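Local structure of response regulator receiver domain protein (CheY) (Rhodospirillum rubrum, 3HEB) at the interface of chains A and B. The protein probably acts as a phosphorylation-dependent switch in two-component signalling, as a single receiver domain of the CheY type. Coordinates in Å, arbitrary orientation; residue numbers count along the deposited sequence, not the author numbering. Chains: chain A/B, Response regulator receiver domain protein (CheY).

Contact 1: the interface of chains A and B. Residues chain A 140, 142; chain B 99, 101, 104, 117.
A:Gln140 and A:Pro142 run past B:Thr117 and B:Ile104 as extended loop backbone from the C-terminal tail of chain A, while B:Thr117 ends strand 114-117 and B:Gln101 and B:Ile104 lie on the first turn of helix 101-109. The tail thus meets the start of one element and the end of another, and the side chain of A:Gln140 does most of the work. Its chain is bent at the second torsion (chi2 -86°), which brings the carboxamide round against chain B. The amide oxygen OE1 accepts a hydrogen bond of 2.6 Å from the hydroxyl OG1 of B:Thr117. The hydroxyl approaches at 120° to the C=O bond, a little tilted from the carbonyl plane. OG1 of B:Thr117 stands anti to its carbonyl carbon, which points the hydroxyl at the amide, while CG2 lies anti to the backbone N.

The flat amide is also backed by hydrocarbon. The terminal methyl CD1 of B:Ile104 lies over one face of the amide, 3.4 Å from CD of A:Gln140, and the two side chains cross at about a right angle. That packing should limit how the carboxamide can rock about its last bond. Further along the tail, the ring atom CB of A:Pro142 touches the branch methyl CG2 of B:Ile104 at 4.0 Å, so the isoleucine meets the tail with both methyls, CG2 also lying near the A:Gln140 methylene CB.

This is one end of a two-fold interface between two copies, which may or may not be the biological dimer. Two more residues of chain B come near the carboxamide. B:Asp99, in the loop just before the helix, comes up to the amide oxygen with its methylene CB, and its carboxylate points away. B:Gln101 brings its own amide near, the two planes 54° apart, but no hydrogen bond joins them: the amide nitrogens NE2 of A:Gln140 and B:Gln101 face each other at 3.5 Å.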
# COMPACT_ATOMS: atom_id res chain seq x y z
N GLN A 140 3.65 6.39 -6.14
CA GLN A 140 3.42 7.82 -5.95
C GLN A 140 3.11 8.06 -4.47
O GLN A 140 2.21 7.43 -3.92
CB GLN A 140 2.21 8.28 -6.76
CG GLN A 140 2.36 8.20 -8.26
CD GLN A 140 3.02 9.43 -8.84
OE1 GLN A 140 3.16 9.55 -10.06
NE2 GLN A 140 3.43 10.36 -7.98
N PRO A 142 1.77 10.82 -2.00
CA PRO A 142 1.10 12.12 -2.01
C PRO A 142 1.44 13.02 -0.83
O PRO A 142 2.00 12.57 0.16
CB PRO A 142 -0.37 11.72 -1.99
CG PRO A 142 -0.34 10.58 -0.98
CD PRO A 142 0.88 9.78 -1.45
N ASP B 99 -0.49 10.89 -13.87
CA ASP B 99 0.37 11.15 -12.72
C ASP B 99 -0.09 12.49 -12.14
O ASP B 99 0.67 13.23 -11.53
CB ASP B 99 1.83 11.25 -13.17
CG ASP B 99 2.10 12.48 -14.01
OD1 ASP B 99 1.26 12.80 -14.89
OD2 ASP B 99 3.15 13.11 -13.79
N GLN B 101 -1.41 14.80 -9.69
CA GLN B 101 -1.45 14.85 -8.23
C GLN B 101 -2.84 14.96 -7.60
O GLN B 101 -3.07 14.44 -6.52
CB GLN B 101 -0.57 16.00 -7.71
CG GLN B 101 0.93 15.72 -7.81
CD GLN B 101 1.32 14.37 -7.23
OE1 GLN B 101 0.96 14.02 -6.10
NE2 GLN B 101 2.06 13.59 -8.02
N ILE B 104 -4.08 11.61 -7.70
CA ILE B 104 -3.38 10.76 -6.75
C ILE B 104 -3.96 10.99 -5.36
O ILE B 104 -4.34 10.05 -4.69
CB ILE B 104 -1.86 11.06 -6.80
CG1 ILE B 104 -1.29 10.60 -8.14
CG2 ILE B 104 -1.15 10.36 -5.66
CD1 ILE B 104 0.11 11.09 -8.41
N THR B 117 1.88 5.31 -11.18
CA THR B 117 1.71 5.88 -12.51
C THR B 117 2.48 4.96 -13.46
O THR B 117 3.64 4.66 -13.22
CB THR B 117 2.32 7.28 -12.62
OG1 THR B 117 1.67 8.17 -11.71
CG2 THR B 117 2.19 7.81 -14.06

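Contact 2: the interface of chains A and B. Residues chain A 105, 108-109; chain B 89, 143.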
# COMPACT_ATOMS: atom_id res chain seq x y z
N GLN A 105 -5.44 -7.73 9.89
CA GLN A 105 -6.76 -7.22 9.53
C GLN A 105 -7.10 -5.92 10.26
O GLN A 105 -7.72 -5.01 9.69
CB GLN A 105 -7.83 -8.27 9.81
CG GLN A 105 -7.50 -9.65 9.26
CD GLN A 105 -8.57 -10.69 9.54
OE1 GLN A 105 -9.13 -10.76 10.65
NE2 GLN A 105 -8.86 -11.53 8.55
N TYR A 108 -5.18 -2.91 8.68
CA TYR A 108 -5.83 -2.48 7.46
C TYR A 108 -7.14 -1.76 7.80
O TYR A 108 -7.44 -0.71 7.22
CB TYR A 108 -6.07 -3.67 6.53
CG TYR A 108 -4.83 -4.14 5.81
CD1 TYR A 108 -4.18 -5.33 6.17
CD2 TYR A 108 -4.29 -3.40 4.76
CE1 TYR A 108 -3.04 -5.77 5.49
CE2 TYR A 108 -3.15 -3.82 4.07
CZ TYR A 108 -2.53 -5.01 4.44
OH TYR A 108 -1.41 -5.43 3.75
N ASP A 109 -7.91 -2.30 8.74
CA ASP A 109 -9.16 -1.65 9.11
C ASP A 109 -8.84 -0.27 9.65
O ASP A 109 -9.57 0.68 9.39
CB ASP A 109 -9.92 -2.45 10.17
CG ASP A 109 -10.48 -3.76 9.62
OD1 ASP A 109 -10.60 -3.90 8.37
OD2 ASP A 109 -10.83 -4.63 10.44
N ARG B 89 -11.30 -4.22 2.92
CA ARG B 89 -10.00 -4.62 3.47
C ARG B 89 -9.04 -5.11 2.39
O ARG B 89 -7.85 -5.29 2.63
CB ARG B 89 -10.21 -5.71 4.53
CG ARG B 89 -9.00 -6.04 5.38
CD ARG B 89 -9.31 -7.17 6.36
NE ARG B 89 -10.23 -6.75 7.41
CZ ARG B 89 -10.89 -7.60 8.20
NH1 ARG B 89 -10.74 -8.90 8.04
NH2 ARG B 89 -11.69 -7.15 9.16
N GLU B 143 -7.77 -11.22 4.41
CA GLU B 143 -9.08 -11.67 3.96
C GLU B 143 -10.04 -10.60 4.46
O GLU B 143 -9.83 -9.99 5.51
CB GLU B 143 -9.47 -12.99 4.62
CG GLU B 143 -8.43 -14.09 4.53
CD GLU B 143 -8.84 -15.31 5.34
OE1 GLU B 143 -9.35 -15.13 6.47
OE2 GLU B 143 -8.65 -16.44 4.86
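B:Arg89 reaches from its loop to A:Asp109 and holds the carboxylate side-on, one nitrogen to each oxygen. The inner nitrogen NE donates to OD1 over 3.0 Å in a nearly straight bond, 164° at the hydrogen, with OD1 lying close to the guanidinium plane. The outer nitrogen NH2 donates to OD2 over 2.9 Å, a pair that is also the salt bridge, and here the bond is more bent. Both oxygens are met on their syn side, yet the two flat groups are twisted 47° against each other, so the pairing is two-pronged without being coplanar.

A:Gln105, one helical turn earlier, lies over a face of the guanidinium: its methylene CB is 3.4 Å above the plane, toward the rim. The rest of that side chain runs on past NH1, and its amide passes close by without a hydrogen bond. Lower on the arginine, CG packs against the methylene CB of A:Tyr108 at 3.9 Å.

In the second shell, the backbone carbonyl O of B:Glu143, in the tail of the same chain as the arginine, takes a hydrogen bond of 2.9 Å from NH1. That bond ties down the side of the guanidinium turned away from A:Asp109. The arginine side chain leaves the backbone extended, CG anti to N (chi1 -169°), then bends at its third torsion to present NE and NH2 to the acid. An alanine here is likely to leave the carboxylate of A:Asp109 without its charged mate and the methylene of A:Gln105 without its flat cover.

A:Asp109 closes helix 101-109, whose C-terminal end may add to the pull on the cation. The site fastens that end of the helix to the neighbouring chain through charge, in an interface that may or may not persist outside the crystal.

The C-alpha centres of contact 1 and contact 2 are about 23 Å apart, on one two-fold symmetric interface. Helix 101-109 joins them: contact 1 uses its first turn in chain B, contact 2 its last turns in chain A, and by symmetry each copy of the helix is engaged at both ends. The C-terminal tail also recurs, reaching across in contact 1 but bracing its own chain's arginine in contact 2. Helix 101-109 and strand 114-117 belong to the face through which many receiver domains pair, so this dimer could be functional, though the structure alone does not show that.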